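Local coordinates for protein reducing end xylose-releasing exo-oligoxylanase (Bacillus halodurans, PDB 1WU4) that hydrolyses xylooligosaccharides of three or more units, releasing xylose from the reducing end with inversion of anomeric configuration, at residues 178-183 against 218-222; 288-293 against 334-340; 324-328 against 343-347. The protein carries 1 engineered substitution. One frame throughout, in Å; residues are numbered along the deposited sequence.

Overall arrangement
All three contacts belong to the (alpha/alpha)6 barrel of this family 8 glycoside hydrolase, and all lie away from the catalytic residues inferred by similarity, Glu70 and Asp263, and from the nickel ion bound by Glu27 and Glu30. Contact 1 stands apart: its centre is about 30 Å from that of contact 2 and about 32 Å from that of contact 3, which lies on the opposite side of the chain's centre. Contacts 2 and 3 are neighbours, with centres about 11 Å apart and segments that alternate along the chain. They meet where Gln292 NE2 reaches Asn327 O at 3.0 Å, a probable hydrogen bond, while Gln292 CD packs 3.3 Å from Asn343 ND2.

Contact 1: residues 178-183 against 218-222; sequences WNRDNK and FWKEA
An aromatic cluster and a solvated salt bridge join residues 178-183, in the loop between helix 154-167 and strand 193-194, to residues 218-222 of helix 216-233. Asn179 OD1 accepts from Asn182 N at 2.9 Å, an Asx motif, and Lys183 adopts left-handed backbone angles (phi 60°, psi 25°). Lys183 CA lies 4.8 Å from Ala222 CA, with a CA-H...O contact of 3.5 Å from Ala222 CA to Lys183 O. Trp178 receives two ring edges on its indole: Trp219 edge-to-face (six-membered ring centroids 4.8 Å apart, planes at 82°) and Phe218, chi1 t, offset edge-to-face, its CZ 3.7 Å from Trp178 CB. Tyr204 and Phe207 of helix 201-210 extend the cluster. Lys183, folded m, p, t, p, packs CG 4.0 Å from Phe218 CE1 and donates from NZ to Arg180 O at 3.0 Å. Its bond from NZ to Glu221 OE1 is weak, at 3.4 Å; a water donates to Glu221 OE1 at 2.8 Å and accepts weakly from Lys183 NZ. Aromatic packing thus carries the buried side, with the charges paired at its more open margin.

Contact 2: residues 288-293 against 334-340; sequences INKIQA and SVDGPYA
Residues 288-293 form regular alpha-helix within helix 282-295, whereas 334-340 is irregular: a type I beta turn runs from Ser334 to Gly337, closed by Gly337 N to Ser334 O at 2.9 Å, before the chain enters helix 340-348. The CA atoms of Ile288 and Ser334 are 6.5 Å apart, those of Asn289 and Gly337 6.1 Å, and those of Gln292 and Tyr339 6.1 Å. Asn289, chi1 m, extends OD1 into the loop and accepts from Ser334 OG at 2.7 Å. The same OD1 lies 3.5 Å from Gly337 CA, on the side where a CB would point, so that a side chain there would clash with it. Helix 282-295 is thereby tied to the loop between helices 320-329 and 340-348 of the (alpha/alpha)6 barrel through polar groups, among them a water that donates to Asn289 OD1 at 2.8 Å and Gln292 OE1 at 2.7 Å and accepts from Tyr339 N at 2.9 Å. Gln292, in an m, t rotamer, turns its NE2 to Asn327 O and Ser331 OG. Tyr339, chi1 -44°, lays one ring face over Ala293 in a CH-pi contact, Ala293 CA being 4.0 Å from the ring centroid, while Ala293 CB touches Tyr339 CE2 at 3.6 Å.

Contact 3: residues 324-328 against 343-347; sequences IATNA and NVDLF
Two alpha-helical segments, 324-328 of helix 320-329 and 343-347 of helix 340-348, run roughly antiparallel, their axes 8.4 Å apart at closest approach and crossing at -145°. The backbones come nearest at Ala328 and Asn343, with CA atoms 4.9 Å apart, and at Ala325 and Phe347, 5.8 Å apart. The two alanines make this closeness possible, since their short side chains leave a shallow hollow on helix 320-329 that Phe347, with chi1 t, fills. Its CB rests 3.6 Å from Ala328 CB, its CE1 lies 3.7 Å from Ala325 CB, and Ala325 CA makes an off-centre CH-pi contact 4.3 Å from the Phe347 ring centroid. In return, Ile324 projects from the first helix: its CG2 settles between Leu346 and Phe347, 4.0 Å from Leu346 CG and 3.7 Å from Phe347 CA. Ala328 CB also presses on the second backbone, 3.6 Å from Asn343 O. No direct hydrogen bond links the segments. A water instead donates to Ile324 O at 2.9 Å and to Asn343 OD1 at 2.8 Å, while Asn343 ND2 is held by Tyr339 O. Phe347 also packs edge-to-face with Tyr365 of helix 358-372, which covers part of this core. Successive helices that pack antiparallel through a connecting loop, as here, are the repeating element of the (alpha/alpha)6 barrel.

Contact 1: residues 178-183 against 218-222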
loop_
_atom_site.group_PDB
_atom_site.type_symbol
_atom_site.label_atom_id
_atom_site.label_comp_id
_atom_site.label_asym_id
_atom_site.label_seq_id
_atom_site.Cartn_x
_atom_site.Cartn_y
_atom_site.Cartn_z
ATOM N N TRP A 178 -14.102 -8.787 1.595
ATOM C CA TRP A 178 -13.360 -10.012 1.879
ATOM C C TRP A 178 -14.329 -11.162 1.692
ATOM O O TRP A 178 -15.493 -11.064 2.085
ATOM C CB TRP A 178 -12.858 -10.039 3.329
ATOM C CG TRP A 178 -11.493 -9.468 3.522
ATOM C CD1 TRP A 178 -10.327 -10.162 3.688
ATOM C CD2 TRP A 178 -11.143 -8.082 3.546
ATOM N NE1 TRP A 178 -9.273 -9.289 3.813
ATOM C CE2 TRP A 178 -9.745 -8.006 3.728
ATOM C CE3 TRP A 178 -11.876 -6.894 3.429
ATOM C CZ2 TRP A 178 -9.062 -6.784 3.795
ATOM C CZ3 TRP A 178 -11.200 -5.682 3.494
ATOM C CH2 TRP A 178 -9.806 -5.637 3.676
ATOM N N ASN A 179 -13.864 -12.244 1.080
ATOM C CA ASN A 179 -14.719 -13.408 0.920
ATOM C C ASN A 179 -14.727 -14.032 2.313
ATOM O O ASN A 179 -13.671 -14.316 2.879
ATOM C CB ASN A 179 -14.129 -14.370 -0.109
ATOM C CG ASN A 179 -14.924 -15.652 -0.227
ATOM O OD1 ASN A 179 -14.862 -16.513 0.651
ATOM N ND2 ASN A 179 -15.687 -15.781 -1.309
ATOM N N ARG A 180 -15.916 -14.223 2.871
ATOM C CA ARG A 180 -16.051 -14.769 4.219
ATOM C C ARG A 180 -15.580 -16.209 4.392
ATOM O O ARG A 180 -15.187 -16.606 5.489
ATOM C CB ARG A 180 -17.505 -14.645 4.678
ATOM C CG ARG A 180 -18.001 -13.208 4.752
ATOM C CD ARG A 180 -17.287 -12.432 5.848
ATOM N NE ARG A 180 -17.680 -12.880 7.182
ATOM C CZ ARG A 180 -18.890 -12.700 7.704
ATOM N NH1 ARG A 180 -19.161 -13.143 8.924
ATOM N NH2 ARG A 180 -19.830 -12.070 7.011
ATOM N N ASP A 181 -15.608 -16.985 3.314
ATOM C CA ASP A 181 -15.195 -18.379 3.384
ATOM C C ASP A 181 -13.685 -18.582 3.319
ATOM O O ASP A 181 -13.131 -19.347 4.110
ATOM C CB ASP A 181 -15.873 -19.186 2.275
ATOM C CG ASP A 181 -17.384 -19.180 2.395
ATOM O OD1 ASP A 181 -17.890 -19.474 3.498
ATOM O OD2 ASP A 181 -18.063 -18.885 1.390
ATOM N N ASN A 182 -13.015 -17.909 2.388
ATOM C CA ASN A 182 -11.569 -18.070 2.272
ATOM C C ASN A 182 -10.755 -16.973 2.955
ATOM O O ASN A 182 -9.525 -17.036 2.984
ATOM C CB ASN A 182 -11.142 -18.204 0.801
ATOM C CG ASN A 182 -11.522 -17.001 -0.040
ATOM O OD1 ASN A 182 -11.478 -15.864 0.423
ATOM N ND2 ASN A 182 -11.874 -17.248 -1.301
ATOM N N LYS A 183 -11.445 -15.977 3.510
ATOM C CA LYS A 183 -10.805 -14.868 4.220
ATOM C C LYS A 183 -9.845 -14.038 3.371
ATOM O O LYS A 183 -8.935 -13.404 3.906
ATOM C CB LYS A 183 -10.047 -15.380 5.454
ATOM C CG LYS A 183 -10.915 -16.018 6.535
ATOM C CD LYS A 183 -11.414 -17.394 6.131
ATOM C CE LYS A 183 -12.147 -18.069 7.279
ATOM N NZ LYS A 183 -13.294 -17.258 7.767
ATOM N N PHE A 218 -11.629 -13.221 12.854
ATOM C CA PHE A 218 -11.654 -13.167 11.394
ATOM C C PHE A 218 -10.388 -12.507 10.850
ATOM O O PHE A 218 -9.756 -13.023 9.931
ATOM C CB PHE A 218 -12.863 -12.371 10.897
ATOM C CG PHE A 218 -12.800 -12.044 9.431
ATOM C CD1 PHE A 218 -13.196 -12.973 8.475
ATOM C CD2 PHE A 218 -12.290 -10.818 9.006
ATOM C CE1 PHE A 218 -13.082 -12.685 7.114
ATOM C CE2 PHE A 218 -12.171 -10.524 7.654
ATOM C CZ PHE A 218 -12.567 -11.456 6.707
ATOM N N TRP A 219 -10.021 -11.356 11.404
ATOM C CA TRP A 219 -8.837 -10.657 10.920
ATOM C C TRP A 219 -7.553 -11.459 11.103
ATOM O O TRP A 219 -6.643 -11.370 10.280
ATOM C CB TRP A 219 -8.737 -9.273 11.568
ATOM C CG TRP A 219 -9.728 -8.310 10.959
ATOM C CD1 TRP A 219 -10.774 -7.693 11.586
ATOM C CD2 TRP A 219 -9.785 -7.903 9.587
ATOM N NE1 TRP A 219 -11.481 -6.925 10.684
ATOM C CE2 TRP A 219 -10.893 -7.039 9.450
ATOM C CE3 TRP A 219 -9.005 -8.186 8.456
ATOM C CZ2 TRP A 219 -11.243 -6.455 8.226
ATOM C CZ3 TRP A 219 -9.353 -7.605 7.239
ATOM C CH2 TRP A 219 -10.463 -6.749 7.135
ATOM N N LYS A 220 -7.483 -12.249 12.165
ATOM C CA LYS A 220 -6.313 -13.086 12.385
ATOM C C LYS A 220 -6.282 -14.140 11.275
ATOM O O LYS A 220 -5.225 -14.452 10.720
ATOM C CB LYS A 220 -6.400 -13.765 13.750
ATOM C CG LYS A 220 -5.250 -14.711 14.030
ATOM C CD LYS A 220 -5.383 -15.344 15.400
ATOM C CE LYS A 220 -4.288 -16.365 15.634
ATOM N NZ LYS A 220 -4.409 -16.977 16.980
ATOM N N GLU A 221 -7.451 -14.678 10.943
ATOM C CA GLU A 221 -7.553 -15.687 9.896
ATOM C C GLU A 221 -7.246 -15.087 8.529
ATOM O O GLU A 221 -6.697 -15.764 7.661
ATOM C CB GLU A 221 -8.950 -16.315 9.899
ATOM C CG GLU A 221 -9.316 -16.931 11.239
ATOM C CD GLU A 221 -10.721 -17.493 11.271
ATOM O OE1 GLU A 221 -11.631 -16.870 10.690
ATOM O OE2 GLU A 221 -10.914 -18.553 11.899
ATOM N N ALA A 222 -7.610 -13.820 8.333
ATOM C CA ALA A 222 -7.337 -13.147 7.063
ATOM C C ALA A 222 -5.828 -12.963 6.889
ATOM O O ALA A 222 -5.299 -13.121 5.787
ATOM C CB ALA A 222 -8.046 -11.795 7.015
HETATM O O HOH W 1 -14.306 -16.138 10.557
#

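Contact 2: residues 288-293 against 334-340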
loop_
_atom_site.group_PDB
_atom_site.type_symbol
_atom_site.label_atom_id
_atom_site.label_comp_id
_atom_site.label_asym_id
_atom_site.label_seq_id
_atom_site.Cartn_x
_atom_site.Cartn_y
_atom_site.Cartn_z
ATOM N N ILE A 288 11.927 -12.716 -1.961
ATOM C CA ILE A 288 12.594 -11.471 -2.320
ATOM C C ILE A 288 13.874 -11.777 -3.098
ATOM O O ILE A 288 14.206 -11.081 -4.059
ATOM C CB ILE A 288 12.898 -10.618 -1.067
ATOM C CG1 ILE A 288 11.579 -10.140 -0.437
ATOM C CG2 ILE A 288 13.775 -9.432 -1.436
ATOM C CD1 ILE A 288 10.648 -9.409 -1.396
ATOM N N ASN A 289 14.585 -12.831 -2.704
ATOM C CA ASN A 289 15.801 -13.189 -3.424
ATOM C C ASN A 289 15.469 -13.551 -4.870
ATOM O O ASN A 289 16.238 -13.243 -5.776
ATOM C CB ASN A 289 16.521 -14.360 -2.748
ATOM C CG ASN A 289 17.183 -13.964 -1.447
ATOM O OD1 ASN A 289 17.360 -12.778 -1.160
ATOM N ND2 ASN A 289 17.572 -14.958 -0.657
ATOM N N LYS A 290 14.326 -14.200 -5.082
ATOM C CA LYS A 290 13.904 -14.578 -6.429
ATOM C C LYS A 290 13.639 -13.347 -7.294
ATOM O O LYS A 290 14.120 -13.258 -8.428
ATOM C CB LYS A 290 12.633 -15.434 -6.380
ATOM C CG LYS A 290 12.812 -16.821 -5.783
ATOM C CD LYS A 290 11.480 -17.555 -5.731
ATOM C CE LYS A 290 11.597 -18.849 -4.946
ATOM N NZ LYS A 290 10.281 -19.531 -4.802
ATOM N N ILE A 291 12.866 -12.402 -6.763
ATOM C CA ILE A 291 12.547 -11.191 -7.506
ATOM C C ILE A 291 13.810 -10.395 -7.820
ATOM O O ILE A 291 14.025 -9.974 -8.957
ATOM C CB ILE A 291 11.587 -10.272 -6.721
ATOM C CG1 ILE A 291 10.263 -10.987 -6.454
ATOM C CG2 ILE A 291 11.339 -8.994 -7.515
ATOM C CD1 ILE A 291 9.290 -10.165 -5.623
ATOM N N GLN A 292 14.646 -10.193 -6.808
ATOM C CA GLN A 292 15.870 -9.436 -7.015
ATOM C C GLN A 292 16.809 -10.160 -7.979
ATOM O O GLN A 292 17.458 -9.526 -8.811
ATOM C CB GLN A 292 16.541 -9.149 -5.667
ATOM C CG GLN A 292 15.675 -8.264 -4.761
ATOM C CD GLN A 292 16.396 -7.788 -3.510
ATOM O OE1 GLN A 292 17.384 -8.385 -3.076
ATOM N NE2 GLN A 292 15.887 -6.715 -2.911
ATOM N N ALA A 293 16.870 -11.485 -7.889
ATOM C CA ALA A 293 17.720 -12.244 -8.798
ATOM C C ALA A 293 17.231 -12.033 -10.231
ATOM O O ALA A 293 18.029 -11.885 -11.158
ATOM C CB ALA A 293 17.687 -13.728 -8.440
ATOM N N SER A 334 14.920 -9.717 3.383
ATOM C CA SER A 334 16.101 -10.524 3.074
ATOM C C SER A 334 17.321 -9.622 3.195
ATOM O O SER A 334 18.023 -9.361 2.215
ATOM C CB SER A 334 16.007 -11.090 1.657
ATOM O OG SER A 334 17.007 -12.075 1.447
ATOM N N VAL A 335 17.575 -9.152 4.412
ATOM C CA VAL A 335 18.688 -8.243 4.658
ATOM C C VAL A 335 20.059 -8.811 4.301
ATOM O O VAL A 335 20.989 -8.056 4.014
ATOM C CB VAL A 335 18.698 -7.771 6.128
ATOM C CG1 VAL A 335 17.390 -7.065 6.451
ATOM C CG2 VAL A 335 18.910 -8.948 7.054
ATOM N N ASP A 336 20.183 -10.134 4.314
ATOM C CA ASP A 336 21.448 -10.783 3.978
ATOM C C ASP A 336 21.400 -11.393 2.582
ATOM O O ASP A 336 22.281 -12.168 2.203
ATOM C CB ASP A 336 21.775 -11.875 5.001
ATOM C CG ASP A 336 21.986 -11.323 6.395
ATOM O OD1 ASP A 336 22.849 -10.434 6.561
ATOM O OD2 ASP A 336 21.292 -11.779 7.330
ATOM N N GLY A 337 20.369 -11.044 1.821
ATOM C CA GLY A 337 20.226 -11.568 0.475
ATOM C C GLY A 337 21.369 -11.143 -0.426
ATOM O O GLY A 337 21.975 -10.096 -0.207
ATOM N N PRO A 338 21.684 -11.932 -1.460
ATOM C CA PRO A 338 22.779 -11.598 -2.376
ATOM C C PRO A 338 22.630 -10.284 -3.144
ATOM O O PRO A 338 23.626 -9.693 -3.558
ATOM C CB PRO A 338 22.841 -12.820 -3.298
ATOM C CG PRO A 338 21.436 -13.343 -3.281
ATOM C CD PRO A 338 21.051 -13.210 -1.834
ATOM N N TYR A 339 21.399 -9.815 -3.320
ATOM C CA TYR A 339 21.157 -8.581 -4.066
ATOM C C TYR A 339 20.535 -7.475 -3.223
ATOM O O TYR A 339 20.205 -6.408 -3.748
ATOM C CB TYR A 339 20.233 -8.873 -5.251
ATOM C CG TYR A 339 20.613 -10.127 -6.000
ATOM C CD1 TYR A 339 21.658 -10.125 -6.922
ATOM C CD2 TYR A 339 19.959 -11.331 -5.746
ATOM C CE1 TYR A 339 22.044 -11.300 -7.575
ATOM C CE2 TYR A 339 20.334 -12.507 -6.387
ATOM C CZ TYR A 339 21.377 -12.484 -7.300
ATOM O OH TYR A 339 21.758 -13.650 -7.924
ATOM N N ALA A 340 20.377 -7.717 -1.927
ATOM C CA ALA A 340 19.757 -6.733 -1.041
ATOM C C ALA A 340 20.446 -5.372 -1.069
ATOM O O ALA A 340 19.799 -4.343 -1.270
ATOM C CB ALA A 340 19.715 -7.273 0.384
HETATM O O HOH W 2 18.735 -10.624 -2.417
#

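Contact 3: residues 324-328 against 343-347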
loop_
_atom_site.group_PDB
_atom_site.type_symbol
_atom_site.label_atom_id
_atom_site.label_comp_id
_atom_site.label_asym_id
_atom_site.label_seq_id
_atom_site.Cartn_x
_atom_site.Cartn_y
_atom_site.Cartn_z
ATOM N N ILE A 324 11.756 -0.024 -8.880
ATOM C CA ILE A 324 13.025 0.058 -8.161
ATOM C C ILE A 324 12.770 0.243 -6.665
ATOM O O ILE A 324 13.364 -0.443 -5.830
ATOM C CB ILE A 324 13.883 1.243 -8.675
ATOM C CG1 ILE A 324 14.386 0.945 -10.088
ATOM C CG2 ILE A 324 15.045 1.515 -7.720
ATOM C CD1 ILE A 324 15.126 2.109 -10.728
ATOM N N ALA A 325 11.880 1.170 -6.328
ATOM C CA ALA A 325 11.559 1.444 -4.933
ATOM C C ALA A 325 11.000 0.226 -4.207
ATOM O O ALA A 325 11.402 -0.067 -3.080
ATOM C CB ALA A 325 10.567 2.599 -4.842
ATOM N N THR A 326 10.074 -0.485 -4.845
ATOM C CA THR A 326 9.482 -1.649 -4.198
ATOM C C THR A 326 10.476 -2.792 -4.039
ATOM O O THR A 326 10.479 -3.463 -3.008
ATOM C CB THR A 326 8.227 -2.154 -4.945
ATOM O OG1 THR A 326 8.570 -2.521 -6.287
ATOM C CG2 THR A 326 7.150 -1.071 -4.966
ATOM N N ASN A 327 11.324 -3.009 -5.042
ATOM C CA ASN A 327 12.313 -4.077 -4.939
ATOM C C ASN A 327 13.287 -3.772 -3.805
ATOM O O ASN A 327 13.733 -4.675 -3.097
ATOM C CB ASN A 327 13.079 -4.248 -6.253
ATOM C CG ASN A 327 12.276 -4.991 -7.302
ATOM O OD1 ASN A 327 11.255 -5.614 -6.996
ATOM N ND2 ASN A 327 12.742 -4.945 -8.545
ATOM N N ALA A 328 13.617 -2.494 -3.633
ATOM C CA ALA A 328 14.524 -2.090 -2.566
ATOM C C ALA A 328 13.851 -2.278 -1.206
ATOM O O ALA A 328 14.467 -2.773 -0.265
ATOM C CB ALA A 328 14.944 -0.635 -2.755
ATOM N N ASN A 343 20.144 -3.514 -4.424
ATOM C CA ASN A 343 18.838 -2.904 -4.628
ATOM C C ASN A 343 18.678 -1.617 -3.836
ATOM O O ASN A 343 18.152 -0.629 -4.350
ATOM C CB ASN A 343 17.733 -3.897 -4.275
ATOM C CG ASN A 343 17.363 -4.777 -5.444
ATOM O OD1 ASN A 343 16.468 -4.449 -6.221
ATOM N ND2 ASN A 343 18.069 -5.896 -5.592
ATOM N N VAL A 344 19.133 -1.618 -2.587
ATOM C CA VAL A 344 19.040 -0.419 -1.766
ATOM C C VAL A 344 19.912 0.677 -2.383
ATOM O O VAL A 344 19.514 1.842 -2.423
ATOM C CB VAL A 344 19.471 -0.707 -0.306
ATOM C CG1 VAL A 344 19.585 0.594 0.486
ATOM C CG2 VAL A 344 18.448 -1.626 0.355
ATOM N N ASP A 345 21.090 0.309 -2.885
ATOM C CA ASP A 345 21.971 1.294 -3.508
ATOM C C ASP A 345 21.344 1.850 -4.784
ATOM O O ASP A 345 21.424 3.051 -5.055
ATOM C CB ASP A 345 23.338 0.689 -3.855
ATOM C CG ASP A 345 24.196 0.429 -2.632
ATOM O OD1 ASP A 345 23.984 1.082 -1.589
ATOM O OD2 ASP A 345 25.104 -0.424 -2.722
ATOM N N LEU A 346 20.720 0.979 -5.572
ATOM C CA LEU A 346 20.086 1.413 -6.811
ATOM C C LEU A 346 19.021 2.456 -6.494
ATOM O O LEU A 346 18.941 3.497 -7.145
ATOM C CB LEU A 346 19.447 0.222 -7.535
ATOM C CG LEU A 346 18.718 0.541 -8.846
ATOM C CD1 LEU A 346 19.691 1.165 -9.840
ATOM C CD2 LEU A 346 18.105 -0.730 -9.420
ATOM N N PHE A 347 18.207 2.168 -5.485
ATOM C CA PHE A 347 17.144 3.074 -5.068
ATOM C C PHE A 347 17.726 4.410 -4.604
ATOM O O PHE A 347 17.230 5.476 -4.980
ATOM C CB PHE A 347 16.325 2.412 -3.952
ATOM C CG PHE A 347 15.237 3.282 -3.380
ATOM C CD1 PHE A 347 14.368 3.985 -4.210
ATOM C CD2 PHE A 347 15.060 3.366 -2.003
ATOM C CE1 PHE A 347 13.334 4.761 -3.671
ATOM C CE2 PHE A 347 14.031 4.135 -1.454
ATOM C CZ PHE A 347 13.167 4.833 -2.293
HETATM O O HOH W 3 15.640 -1.888 -6.917
#